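DUF2442 domain-containing protein (Rhodospirillum rubrum ATCC 11170, PDB 3K8R) is of unknown function but forms a compact DUF2442 domain of two small antiparallel sheets, one of them continued by a strand of a second subunit. Local coordinates at residues A30-S35 / F51-A56; R38-V41 / C47-A50; V41-G46 / L88-L93; C68-L73 / Y77-E82. All coordinates share one frame; numbering follows the deposited sequence.

Interaction 1 (A30-S35 / F51-A56); sequences ARYDRS and FPPRLA. With EDO (1,2-ethanediol), chain C.
The closest CA atoms across the contact, those of Tyr32 and Pro53, are 8.6 Å apart, so the end of strand 27-33 and the 3-10 segment 53-55 meet through side chains. Tyr32 does most of this work. Its CG stands anti to the backbone N (chi1 -180°), which brings the ring to the pyrrolidine of Pro53, the two crossing at about a right angle, with Tyr32 CE1 3.8 Å from Pro53 CG. Beyond the proline, the phenol reaches the guanidinium of Arg54, whose NH1 donates to Tyr32 OH at 3.3 Å. This bond is bent (141°), and the oxygen lies tilted from the guanidinium plane, which stands nearly perpendicular to the ring. The stronger hold on Arg54 is the salt bridge from its NH2 to Asp64. A valine in place of Tyr32 would probably leave a gap over Pro53 CG and deprive Arg54 NH1 of its hydroxyl acceptor. On strand 27-33, the neighbouring Arg31 instead donates through NH1 to O2 of a bound 1,2-ethanediol, 2.8 Å away near the guanidinium plane; this molecule is probably from the crystallisation liquor. Leu67 touches Tyr32, Pro53 and Arg54 alike. A tyrosine of an outer strand thus packs on the 3-10 turn that follows the sheet's last strand, and helix 64-67 covers both through Leu67.

Interaction 2 (R38-V41 / C47-A50); sequences RVIV and CTFA
Arg38 opens the first strand of a beta hairpin, strands 38-43 and 48-51, with its CB 4.4 Å from Ala50 CB on the returning strand. The two strand segments run antiparallel, their axes 4.7 Å apart at an angle of 165°. Next, Val39 meets the partner through its backbone: its carbonyl O receives the CA-H of Ala50 at 3.4 Å, while its side chain packs on Tyr32, Phe51 and Pro53. Ile40 and Ala50 form a non-hydrogen-bonded pair and share one face of the sheet. On that face the Ile40 CG2 branch reaches diagonally to the methyl of Thr48, CG2 to CG2 3.7 Å; each CG2 stands anti to its own backbone N (Ile40 CG1 at chi1 -57°), which sets the methyls against each other. Val41 turns to the other face with Phe49, whose ring packs against Leu90, Leu93 and Met94 of helix 90-94. Thr48 and Ala50 also pair antiparallel with a strand of the second subunit, so strand 48-51 is an edge within its own chain alone. Val41 and Phe49 close the register as a hydrogen-bonded pair: Val41 N donates to Phe49 O at 2.8 Å, and Phe49 N returns a straighter bond (170°) to Val41 O at 2.9 Å.

Interaction 3 (V41-G46 / L88-L93); sequences VDLENG and LSLPGL. With EDO (1,2-ethanediol), chain D; EDO (1,2-ethanediol), chain C.
Leu90 sets its CG anti to the backbone N (chi1 175°) and Leu43 sets its own anti to the carbonyl carbon (chi1 -62°), and these two choices bring methyl to methyl, Leu43 CD2 3.6 Å from Leu90 CD2. The branches meet at a slant. The other methyl of Leu90, CD1, lies 4.3 Å from CG1 of Val41, so a single leucine spans two residues of strand 38-43 that are two apart in sequence. No hydrogen bond links the segments; the join is apolar and buried, with Ala27 and Phe49 also against Leu90. Polar groups act at its margins. Ser89 occupies the N-cap of helix 90-94, and its OG accepts from Gly92 N at 3.1 Å, fixing the first turn that presents Leu90; the backbone N of Ser89 donates to O1 of one 1,2-ethanediol. A second, which Arg31 NH1 also holds, donates through O2 to Asp42 OD1 at 2.8 Å; Asp42 OD2 makes a long, weak ion pair with Arg31. Both are probably from the crystallisation liquor. Were Asp42 an alanine, this ethanediol hydroxyl would probably lose its acceptor and Arg31 its nearby negative charge. After Leu43 the chain reverses in a type I turn closed by Gly46 N to Leu43 O, 3.0 Å. Together these features describe an N-capped helix packed by its first residue on the inner face of an antiparallel sheet, beside the turn of its hairpin.

Interaction 4 (C68-L73 / Y77-E82); sequences CAVEIL and YGLHWE
Val70 and Trp81 meet where the chain enters the beta hairpin of strands 71-73 and 78-81. The two side chains lie side by side: Val70 CB and CG2 rest over one face of the indole, CG2 3.6 Å from Trp81 CZ2, while Val70 CA makes a CH-pi contact over the five-membered ring. Val70 CG2 points anti to the backbone N, with CG1 lying between N and the carbonyl carbon (chi1 61°), and this puts CG2 rather than CG1 on the indole. Glu71, Leu73 and His80 line the other face of the hairpin. Leu73 CD1 sits over the imidazole, 3.7 Å from the ring centroid, in a second CH-pi contact, and Glu71 OE1 approaches the ring edge near its plane, 3.5 Å from His80 CD2.

The backbone sets this register. Glu71 and His80 exchange two hydrogen bonds, as do Leu73 and Gly78, the Leu73 N to Gly78 O bond being almost straight (175°). Between them Ile72 and Leu79 form the non-hydrogen-bonded pair, and both pack on Ala30 of strand 27-33, Ile72 also on Ala27.

Further out, Trp81 NE1 donates to the carbonyl O of Leu67, fixing the rotation of the indole beneath Val70. Both ring nitrogens of His80 have partners: ND1 is hydrogen-bonded to Asp87 OD1, and NE2 makes a weak bond to Glu82 OE1. Glu82 OE1 and Glu71 OE1 lie 3.9 Å apart, a probably unfavourable pair of like charges; a water lies 2.7 Å from Glu71 OE1 and 3.0 Å from Glu82 OE1, with more acceptors near it than protons.

In the fold
From the N terminus, strand 27-33 opens interaction 1, which closes at the 3-10 segment after strand 48-51. Interaction 2, the hairpin of strands 38-43 and 48-51, falls within that loop. Interaction 3 starts from the same strand 38-43, sharing Val41 with interaction 2, but closes far along the chain at 88-93; it therefore crosses interaction 1 and encloses interaction 4, the second hairpin. Interactions 1 and 4 follow in series. Interaction 2 lies in one three-stranded sheet and interaction 1 ties its outer strand to the loop that follows; interaction 4 belongs to the other sheet. Interaction 3 bridges them, while Phe51, Leu79 and Leu93 meet between the sheets. Interactions 1, 2 and 3 also touch the second subunit.

Interaction 1 (A30-S35 / F51-A56)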
loop_
_atom_site.group_PDB
_atom_site.type_symbol
_atom_site.label_atom_id
_atom_site.label_comp_id
_atom_site.label_asym_id
_atom_site.label_seq_id
_atom_site.Cartn_x
_atom_site.Cartn_y
_atom_site.Cartn_z
ATOM N N ALA A 30 -8.491 3.521 -9.080
ATOM C CA ALA A 30 -8.816 2.316 -8.295
ATOM C C ALA A 30 -9.535 1.271 -9.153
ATOM O O ALA A 30 -10.432 1.602 -9.917
ATOM C CB ALA A 30 -9.680 2.687 -7.126
ATOM N N ARG A 31 -9.154 0.006 -9.025
ATOM C CA ARG A 31 -9.813 -1.050 -9.794
ATOM C C ARG A 31 -9.725 -2.409 -9.117
ATOM O O ARG A 31 -8.834 -2.654 -8.299
ATOM C CB ARG A 31 -9.189 -1.155 -11.185
ATOM C CG ARG A 31 -7.795 -1.751 -11.219
ATOM C CD ARG A 31 -7.216 -1.737 -12.624
ATOM N NE ARG A 31 -5.978 -2.523 -12.741
ATOM C CZ ARG A 31 -4.762 -2.105 -12.396
ATOM N NH1 ARG A 31 -4.578 -0.900 -11.862
ATOM N NH2 ARG A 31 -3.715 -2.908 -12.562
ATOM N N TYR A 32 -10.657 -3.289 -9.450
ATOM C CA TYR A 32 -10.599 -4.634 -8.928
ATOM C C TYR A 32 -9.910 -5.496 -9.981
ATOM O O TYR A 32 -10.240 -5.441 -11.164
ATOM C CB TYR A 32 -11.984 -5.176 -8.612
ATOM C CG TYR A 32 -11.968 -6.587 -8.051
ATOM C CD1 TYR A 32 -11.510 -6.843 -6.761
ATOM C CD2 TYR A 32 -12.428 -7.658 -8.801
ATOM C CE1 TYR A 32 -11.497 -8.128 -6.253
ATOM C CE2 TYR A 32 -12.423 -8.941 -8.295
ATOM C CZ TYR A 32 -11.960 -9.167 -7.023
ATOM O OH TYR A 32 -11.965 -10.445 -6.531
ATOM N N ASP A 33 -8.919 -6.255 -9.548
ATOM C CA ASP A 33 -8.198 -7.146 -10.416
ATOM C C ASP A 33 -8.734 -8.535 -10.065
ATOM O O ASP A 33 -8.528 -9.030 -8.957
ATOM C CB ASP A 33 -6.699 -7.014 -10.146
ATOM C CG ASP A 33 -5.877 -7.972 -10.946
ATOM O OD1 ASP A 33 -6.064 -8.061 -12.170
ATOM O OD2 ASP A 33 -5.019 -8.640 -10.347
ATOM N N ARG A 34 -9.454 -9.148 -10.995
ATOM C CA ARG A 34 -10.015 -10.471 -10.761
ATOM C C ARG A 34 -8.927 -11.513 -10.598
ATOM O O ARG A 34 -9.046 -12.409 -9.755
ATOM C CB ARG A 34 -10.914 -10.888 -11.916
ATOM C CG ARG A 34 -12.047 -9.954 -12.124
ATOM C CD ARG A 34 -13.105 -10.523 -13.018
ATOM N NE ARG A 34 -14.226 -9.603 -13.020
ATOM C CZ ARG A 34 -15.419 -9.848 -13.532
ATOM N NH1 ARG A 34 -15.674 -11.007 -14.118
ATOM N NH2 ARG A 34 -16.364 -8.921 -13.457
ATOM N N SER A 35 -7.877 -11.394 -11.409
ATOM C CA SER A 35 -6.762 -12.333 -11.376
ATOM C C SER A 35 -6.211 -12.526 -9.964
ATOM O O SER A 35 -6.132 -13.655 -9.482
ATOM C CB SER A 35 -5.641 -11.860 -12.296
ATOM O OG SER A 35 -4.558 -12.780 -12.278
ATOM N N PHE A 51 -5.115 -4.058 -1.723
ATOM C CA PHE A 51 -5.715 -4.729 -0.564
ATOM C C PHE A 51 -6.780 -5.702 -1.036
ATOM O O PHE A 51 -7.461 -5.434 -2.033
ATOM C CB PHE A 51 -6.335 -3.727 0.392
ATOM C CG PHE A 51 -7.528 -2.999 -0.171
ATOM C CD1 PHE A 51 -7.363 -1.888 -0.987
ATOM C CD2 PHE A 51 -8.821 -3.408 0.138
ATOM C CE1 PHE A 51 -8.472 -1.201 -1.508
ATOM C CE2 PHE A 51 -9.940 -2.728 -0.376
ATOM C CZ PHE A 51 -9.764 -1.622 -1.200
ATOM N N PRO A 52 -6.897 -6.859 -0.367
ATOM C CA PRO A 52 -7.969 -7.791 -0.706
ATOM C C PRO A 52 -9.256 -7.260 -0.095
ATOM O O PRO A 52 -9.392 -7.277 1.124
ATOM C CB PRO A 52 -7.542 -9.087 -0.029
ATOM C CG PRO A 52 -6.631 -8.669 1.047
ATOM C CD PRO A 52 -5.916 -7.468 0.542
ATOM N N PRO A 53 -10.197 -6.804 -0.935
ATOM C CA PRO A 53 -11.424 -6.158 -0.469
ATOM C C PRO A 53 -12.363 -7.010 0.397
ATOM O O PRO A 53 -13.118 -6.439 1.191
ATOM C CB PRO A 53 -12.116 -5.754 -1.770
ATOM C CG PRO A 53 -11.689 -6.792 -2.734
ATOM C CD PRO A 53 -10.282 -7.161 -2.362
ATOM N N ARG A 54 -12.333 -8.338 0.273
ATOM C CA ARG A 54 -13.214 -9.186 1.104
ATOM C C ARG A 54 -12.811 -9.225 2.574
ATOM O O ARG A 54 -13.517 -9.822 3.373
ATOM C CB ARG A 54 -13.368 -10.597 0.532
ATOM C CG ARG A 54 -14.108 -10.586 -0.789
ATOM C CD ARG A 54 -14.415 -11.962 -1.324
ATOM N NE ARG A 54 -15.196 -11.859 -2.559
ATOM C CZ ARG A 54 -14.697 -11.843 -3.791
ATOM N NH1 ARG A 54 -13.395 -11.945 -3.998
ATOM N NH2 ARG A 54 -15.513 -11.729 -4.832
ATOM N N LEU A 55 -11.683 -8.605 2.921
ATOM C CA LEU A 55 -11.276 -8.448 4.316
ATOM C C LEU A 55 -11.863 -7.153 4.898
ATOM O O LEU A 55 -11.766 -6.921 6.103
ATOM C CB LEU A 55 -9.749 -8.404 4.458
ATOM C CG LEU A 55 -8.927 -9.660 4.135
ATOM C CD1 LEU A 55 -7.452 -9.400 4.443
ATOM C CD2 LEU A 55 -9.427 -10.874 4.907
ATOM N N ALA A 56 -12.469 -6.325 4.036
ATOM C CA ALA A 56 -13.022 -5.024 4.427
ATOM C C ALA A 56 -14.473 -5.128 4.818
ATOM O O ALA A 56 -15.247 -5.874 4.215
ATOM C CB ALA A 56 -12.881 -4.015 3.297
HETATM C C1 EDO C . -0.215 -1.577 -10.958
HETATM O O1 EDO C . 0.032 -2.914 -11.415
HETATM C C2 EDO C . -0.722 -0.727 -12.122
HETATM O O2 EDO C . -1.904 -0.027 -11.718
#

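Interaction 2 (R38-V41 / C47-A50)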
loop_
_atom_site.group_PDB
_atom_site.type_symbol
_atom_site.label_atom_id
_atom_site.label_comp_id
_atom_site.label_asym_id
_atom_site.label_seq_id
_atom_site.Cartn_x
_atom_site.Cartn_y
_atom_site.Cartn_z
ATOM N N ARG A 38 -7.628 -8.638 -5.859
ATOM C CA ARG A 38 -7.298 -7.432 -5.081
ATOM C C ARG A 38 -7.845 -6.169 -5.731
ATOM O O ARG A 38 -8.149 -6.137 -6.929
ATOM C CB ARG A 38 -5.780 -7.238 -4.981
ATOM C CG ARG A 38 -4.985 -8.396 -4.420
ATOM C CD ARG A 38 -5.239 -8.628 -2.940
ATOM N NE ARG A 38 -4.522 -9.817 -2.435
ATOM C CZ ARG A 38 -5.032 -11.055 -2.299
ATOM N NH1 ARG A 38 -6.298 -11.333 -2.611
ATOM N NH2 ARG A 38 -4.265 -12.038 -1.828
ATOM N N VAL A 39 -7.951 -5.117 -4.928
ATOM C CA VAL A 39 -8.319 -3.807 -5.437
ATOM C C VAL A 39 -6.997 -3.061 -5.554
ATOM O O VAL A 39 -6.358 -2.809 -4.539
ATOM C CB VAL A 39 -9.242 -3.060 -4.477
ATOM C CG1 VAL A 39 -9.543 -1.652 -5.005
ATOM C CG2 VAL A 39 -10.521 -3.851 -4.255
ATOM N N ILE A 40 -6.555 -2.757 -6.777
ATOM C CA ILE A 40 -5.290 -2.026 -6.985
ATOM C C ILE A 40 -5.549 -0.515 -7.031
ATOM O O ILE A 40 -6.372 -0.044 -7.836
ATOM C CB ILE A 40 -4.562 -2.464 -8.271
ATOM C CG1 ILE A 40 -4.304 -3.970 -8.240
ATOM C CG2 ILE A 40 -3.244 -1.730 -8.408
ATOM C CD1 ILE A 40 -3.639 -4.492 -9.474
ATOM N N VAL A 41 -4.843 0.223 -6.166
ATOM C CA VAL A 41 -4.992 1.672 -6.040
ATOM C C VAL A 41 -3.713 2.403 -6.438
ATOM O O VAL A 41 -2.669 2.237 -5.802
ATOM C CB VAL A 41 -5.323 2.093 -4.593
ATOM C CG1 VAL A 41 -5.634 3.583 -4.547
ATOM C CG2 VAL A 41 -6.490 1.290 -4.048
ATOM N N CYS A 47 3.029 6.014 -6.014
ATOM C CA CYS A 47 3.055 4.673 -5.403
ATOM C C CYS A 47 1.795 3.884 -5.720
ATOM O O CYS A 47 0.879 4.415 -6.371
ATOM C CB CYS A 47 3.219 4.773 -3.899
ATOM S SG CYS A 47 4.718 5.573 -3.446
ATOM N N THR A 48 1.766 2.622 -5.263
ATOM C CA THR A 48 0.641 1.707 -5.485
ATOM C C THR A 48 0.307 0.925 -4.223
ATOM O O THR A 48 1.205 0.408 -3.549
ATOM C CB THR A 48 0.970 0.678 -6.574
ATOM O OG1 THR A 48 1.594 1.327 -7.679
ATOM C CG2 THR A 48 -0.279 -0.033 -7.052
ATOM N N PHE A 49 -0.982 0.835 -3.909
ATOM C CA PHE A 49 -1.457 0.080 -2.748
ATOM C C PHE A 49 -2.497 -0.939 -3.196
ATOM O O PHE A 49 -3.408 -0.603 -3.943
ATOM C CB PHE A 49 -2.049 1.024 -1.699
ATOM C CG PHE A 49 -2.653 0.325 -0.506
ATOM C CD1 PHE A 49 -1.841 -0.271 0.453
ATOM C CD2 PHE A 49 -4.023 0.298 -0.325
ATOM C CE1 PHE A 49 -2.386 -0.903 1.554
ATOM C CE2 PHE A 49 -4.576 -0.329 0.774
ATOM C CZ PHE A 49 -3.749 -0.934 1.717
ATOM N N ALA A 50 -2.342 -2.186 -2.760
ATOM C CA ALA A 50 -3.292 -3.246 -3.108
ATOM C C ALA A 50 -3.798 -3.879 -1.829
ATOM O O ALA A 50 -2.997 -4.184 -0.943
ATOM C CB ALA A 50 -2.634 -4.301 -3.992
#

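Interaction 3 (V41-G46 / L88-L93)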
loop_
_atom_site.group_PDB
_atom_site.type_symbol
_atom_site.label_atom_id
_atom_site.label_comp_id
_atom_site.label_asym_id
_atom_site.label_seq_id
_atom_site.Cartn_x
_atom_site.Cartn_y
_atom_site.Cartn_z
ATOM N N VAL A 41 -4.843 0.223 -6.166
ATOM C CA VAL A 41 -4.992 1.672 -6.040
ATOM C C VAL A 41 -3.713 2.403 -6.438
ATOM O O VAL A 41 -2.669 2.237 -5.802
ATOM C CB VAL A 41 -5.323 2.093 -4.593
ATOM C CG1 VAL A 41 -5.634 3.583 -4.547
ATOM C CG2 VAL A 41 -6.490 1.290 -4.048
ATOM N N ASP A 42 -3.812 3.216 -7.485
ATOM C CA ASP A 42 -2.686 4.007 -7.962
ATOM C C ASP A 42 -2.688 5.337 -7.226
ATOM O O ASP A 42 -3.550 6.189 -7.460
ATOM C CB ASP A 42 -2.804 4.264 -9.462
ATOM C CG ASP A 42 -2.798 2.997 -10.270
ATOM O OD1 ASP A 42 -1.831 2.222 -10.128
ATOM O OD2 ASP A 42 -3.748 2.788 -11.056
ATOM N N LEU A 43 -1.729 5.507 -6.326
ATOM C CA LEU A 43 -1.633 6.739 -5.555
ATOM C C LEU A 43 -1.088 7.871 -6.416
ATOM O O LEU A 43 -0.231 7.669 -7.285
ATOM C CB LEU A 43 -0.777 6.538 -4.304
ATOM C CG LEU A 43 -1.346 5.505 -3.335
ATOM C CD1 LEU A 43 -0.384 5.319 -2.209
ATOM C CD2 LEU A 43 -2.723 5.910 -2.816
ATOM N N GLU A 44 -1.584 9.068 -6.127
ATOM C CA GLU A 44 -1.267 10.273 -6.881
ATOM C C GLU A 44 0.202 10.668 -6.764
ATOM O O GLU A 44 0.726 11.373 -7.622
ATOM C CB GLU A 44 -2.177 11.404 -6.407
ATOM C CG GLU A 44 -2.668 12.305 -7.526
ATOM C CD GLU A 44 -3.972 13.004 -7.153
ATOM O OE1 GLU A 44 -4.028 13.601 -6.048
ATOM O OE2 GLU A 44 -4.938 12.948 -7.962
ATOM N N ASN A 45 0.860 10.200 -5.708
ATOM C CA ASN A 45 2.282 10.438 -5.503
ATOM C C ASN A 45 3.180 9.421 -6.231
ATOM O O ASN A 45 4.379 9.362 -5.966
ATOM C CB ASN A 45 2.596 10.407 -4.005
ATOM C CG ASN A 45 2.371 9.043 -3.388
ATOM O OD1 ASN A 45 2.375 8.028 -4.085
ATOM N ND2 ASN A 45 2.165 9.008 -2.078
ATOM N N GLY A 46 2.605 8.604 -7.114
ATOM C CA GLY A 46 3.370 7.609 -7.860
ATOM C C GLY A 46 3.400 6.196 -7.281
ATOM O O GLY A 46 3.767 5.260 -7.985
ATOM N N LEU A 88 -15.014 3.064 2.256
ATOM C CA LEU A 88 -13.825 2.680 2.991
ATOM C C LEU A 88 -12.872 3.854 2.949
ATOM O O LEU A 88 -12.906 4.652 2.010
ATOM C CB LEU A 88 -13.166 1.448 2.360
ATOM C CG LEU A 88 -14.026 0.188 2.183
ATOM C CD1 LEU A 88 -13.272 -0.857 1.365
ATOM C CD2 LEU A 88 -14.485 -0.395 3.520
ATOM N N SER A 89 -12.028 3.955 3.975
ATOM C CA SER A 89 -11.021 5.008 4.075
ATOM C C SER A 89 -9.718 4.483 3.529
ATOM O O SER A 89 -9.303 3.411 3.926
ATOM C CB SER A 89 -10.820 5.384 5.539
ATOM O OG SER A 89 -9.662 6.170 5.702
ATOM N N LEU A 90 -9.073 5.207 2.621
ATOM C CA LEU A 90 -7.773 4.758 2.075
ATOM C C LEU A 90 -6.698 4.796 3.167
ATOM O O LEU A 90 -5.982 3.806 3.377
ATOM C CB LEU A 90 -7.353 5.591 0.857
ATOM C CG LEU A 90 -5.978 5.365 0.225
ATOM C CD1 LEU A 90 -5.779 3.910 -0.233
ATOM C CD2 LEU A 90 -5.813 6.332 -0.939
ATOM N N PRO A 91 -6.589 5.933 3.882
ATOM C CA PRO A 91 -5.588 5.962 4.946
ATOM C C PRO A 91 -5.818 4.860 5.973
ATOM O O PRO A 91 -4.848 4.267 6.453
ATOM C CB PRO A 91 -5.777 7.344 5.574
ATOM C CG PRO A 91 -6.410 8.171 4.508
ATOM C CD PRO A 91 -7.262 7.237 3.719
ATOM N N GLY A 92 -7.085 4.596 6.298
ATOM C CA GLY A 92 -7.443 3.541 7.243
ATOM C C GLY A 92 -6.960 2.196 6.738
ATOM O O GLY A 92 -6.296 1.453 7.457
ATOM N N LEU A 93 -7.272 1.900 5.480
ATOM C CA LEU A 93 -6.860 0.646 4.855
ATOM C C LEU A 93 -5.337 0.529 4.837
ATOM O O LEU A 93 -4.788 -0.538 5.073
ATOM C CB LEU A 93 -7.422 0.527 3.427
ATOM C CG LEU A 93 -8.932 0.304 3.257
ATOM C CD1 LEU A 93 -9.307 0.286 1.783
ATOM C CD2 LEU A 93 -9.380 -0.983 3.913
HETATM C C1 EDO D . -12.851 2.602 7.264
HETATM O O1 EDO D . -12.593 2.081 5.953
HETATM C C2 EDO D . -11.736 2.203 8.233
HETATM O O2 EDO D . -10.643 1.570 7.541
HETATM C C1 EDO C . -0.215 -1.577 -10.958
HETATM O O1 EDO C . 0.032 -2.914 -11.415
HETATM C C2 EDO C . -0.722 -0.727 -12.122
HETATM O O2 EDO C . -1.904 -0.027 -11.718
#

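Interaction 4 (C68-L73 / Y77-E82)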
loop_
_atom_site.group_PDB
_atom_site.type_symbol
_atom_site.label_atom_id
_atom_site.label_comp_id
_atom_site.label_asym_id
_atom_site.label_seq_id
_atom_site.Cartn_x
_atom_site.Cartn_y
_atom_site.Cartn_z
ATOM N N CYS A 68 -15.914 -4.637 -8.905
ATOM C CA CYS A 68 -15.464 -3.743 -9.975
ATOM C C CYS A 68 -16.082 -2.361 -9.969
ATOM O O CYS A 68 -15.554 -1.462 -10.600
ATOM C CB CYS A 68 -15.789 -4.358 -11.319
ATOM S SG CYS A 68 -14.991 -5.919 -11.502
ATOM N N ALA A 69 -17.191 -2.187 -9.266
ATOM C CA ALA A 69 -17.864 -0.893 -9.215
ATOM C C ALA A 69 -17.108 0.163 -8.405
ATOM O O ALA A 69 -17.592 1.290 -8.283
ATOM C CB ALA A 69 -19.292 -1.057 -8.670
ATOM N N VAL A 70 -15.936 -0.180 -7.869
ATOM C CA VAL A 70 -15.193 0.743 -7.026
ATOM C C VAL A 70 -15.007 2.081 -7.706
ATOM O O VAL A 70 -14.749 2.137 -8.904
ATOM C CB VAL A 70 -13.828 0.197 -6.618
ATOM C CG1 VAL A 70 -12.968 -0.066 -7.850
ATOM C CG2 VAL A 70 -13.143 1.169 -5.645
ATOM N N GLU A 71 -15.186 3.139 -6.913
ATOM C CA GLU A 71 -15.066 4.545 -7.326
ATOM C C GLU A 71 -14.268 5.325 -6.284
ATOM O O GLU A 71 -14.242 4.954 -5.113
ATOM C CB GLU A 71 -16.444 5.205 -7.403
ATOM C CG GLU A 71 -17.288 4.872 -8.602
ATOM C CD GLU A 71 -18.607 5.633 -8.588
ATOM O OE1 GLU A 71 -19.464 5.387 -7.707
ATOM O OE2 GLU A 71 -18.795 6.482 -9.475
ATOM N N ILE A 72 -13.640 6.417 -6.712
ATOM C CA ILE A 72 -12.876 7.276 -5.807
ATOM C C ILE A 72 -13.737 8.485 -5.445
ATOM O O ILE A 72 -14.277 9.155 -6.321
ATOM C CB ILE A 72 -11.550 7.752 -6.446
ATOM C CG1 ILE A 72 -10.677 6.551 -6.821
ATOM C CG2 ILE A 72 -10.795 8.665 -5.499
ATOM C CD1 ILE A 72 -9.427 6.915 -7.615
ATOM N N LEU A 73 -13.894 8.728 -4.148
ATOM C CA LEU A 73 -14.629 9.900 -3.659
ATOM C C LEU A 73 -13.808 10.562 -2.547
ATOM O O LEU A 73 -12.882 9.968 -2.013
ATOM C CB LEU A 73 -16.060 9.541 -3.212
ATOM C CG LEU A 73 -17.114 9.253 -4.310
ATOM C CD1 LEU A 73 -18.424 8.821 -3.669
ATOM C CD2 LEU A 73 -17.368 10.440 -5.270
ATOM N N TYR A 77 -9.474 10.363 -0.690
ATOM C CA TYR A 77 -9.123 9.524 0.457
ATOM C C TYR A 77 -10.142 8.416 0.731
ATOM O O TYR A 77 -9.988 7.650 1.689
ATOM C CB TYR A 77 -8.978 10.382 1.712
ATOM C CG TYR A 77 -8.047 11.567 1.550
ATOM C CD1 TYR A 77 -6.655 11.412 1.611
ATOM C CD2 TYR A 77 -8.557 12.854 1.349
ATOM C CE1 TYR A 77 -5.801 12.507 1.464
ATOM C CE2 TYR A 77 -7.711 13.953 1.202
ATOM C CZ TYR A 77 -6.339 13.774 1.263
ATOM O OH TYR A 77 -5.519 14.869 1.107
ATOM N N GLY A 78 -11.171 8.319 -0.107
ATOM C CA GLY A 78 -12.212 7.315 0.068
ATOM C C GLY A 78 -12.562 6.506 -1.173
ATOM O O GLY A 78 -12.677 7.043 -2.287
ATOM N N LEU A 79 -12.728 5.202 -0.958
ATOM C CA LEU A 79 -13.148 4.272 -1.988
ATOM C C LEU A 79 -14.636 4.017 -1.748
ATOM O O LEU A 79 -15.051 3.727 -0.618
ATOM C CB LEU A 79 -12.328 2.989 -1.912
ATOM C CG LEU A 79 -10.827 3.217 -2.132
ATOM C CD1 LEU A 79 -10.037 1.927 -1.946
ATOM C CD2 LEU A 79 -10.596 3.830 -3.515
ATOM N N HIS A 80 -15.430 4.133 -2.812
ATOM C CA HIS A 80 -16.883 4.049 -2.727
ATOM C C HIS A 80 -17.460 2.996 -3.666
ATOM O O HIS A 80 -16.963 2.796 -4.775
ATOM C CB HIS A 80 -17.453 5.448 -3.063
ATOM C CG HIS A 80 -18.956 5.525 -3.147
ATOM N ND1 HIS A 80 -19.771 5.595 -2.032
ATOM C CD2 HIS A 80 -19.783 5.612 -4.218
ATOM C CE1 HIS A 80 -21.034 5.678 -2.413
ATOM N NE2 HIS A 80 -21.069 5.691 -3.734
ATOM N N TRP A 81 -18.495 2.307 -3.178
ATOM C CA TRP A 81 -19.298 1.358 -3.958
ATOM C C TRP A 81 -20.749 1.827 -3.805
ATOM O O TRP A 81 -21.338 1.708 -2.732
ATOM C CB TRP A 81 -19.133 -0.080 -3.467
ATOM C CG TRP A 81 -17.803 -0.725 -3.818
ATOM C CD1 TRP A 81 -17.554 -1.611 -4.838
ATOM C CD2 TRP A 81 -16.560 -0.536 -3.143
ATOM N NE1 TRP A 81 -16.237 -1.986 -4.827
ATOM C CE2 TRP A 81 -15.602 -1.338 -3.798
ATOM C CE3 TRP A 81 -16.159 0.236 -2.047
ATOM C CZ2 TRP A 81 -14.270 -1.388 -3.388
ATOM C CZ3 TRP A 81 -14.838 0.181 -1.639
ATOM C CH2 TRP A 81 -13.910 -0.624 -2.304
ATOM N N GLU A 82 -21.297 2.381 -4.886
ATOM C CA GLU A 82 -22.629 2.977 -4.903
ATOM C C GLU A 82 -23.739 2.000 -4.522
ATOM O O GLU A 82 -24.330 2.123 -3.448
ATOM C CB GLU A 82 -22.903 3.563 -6.296
ATOM C CG GLU A 82 -24.138 4.452 -6.388
ATOM C CD GLU A 82 -23.896 5.802 -5.763
ATOM O OE1 GLU A 82 -22.871 6.433 -6.122
ATOM O OE2 GLU A 82 -24.724 6.232 -4.929
HETATM O O HOH W 1 -21.139 7.345 -8.332
#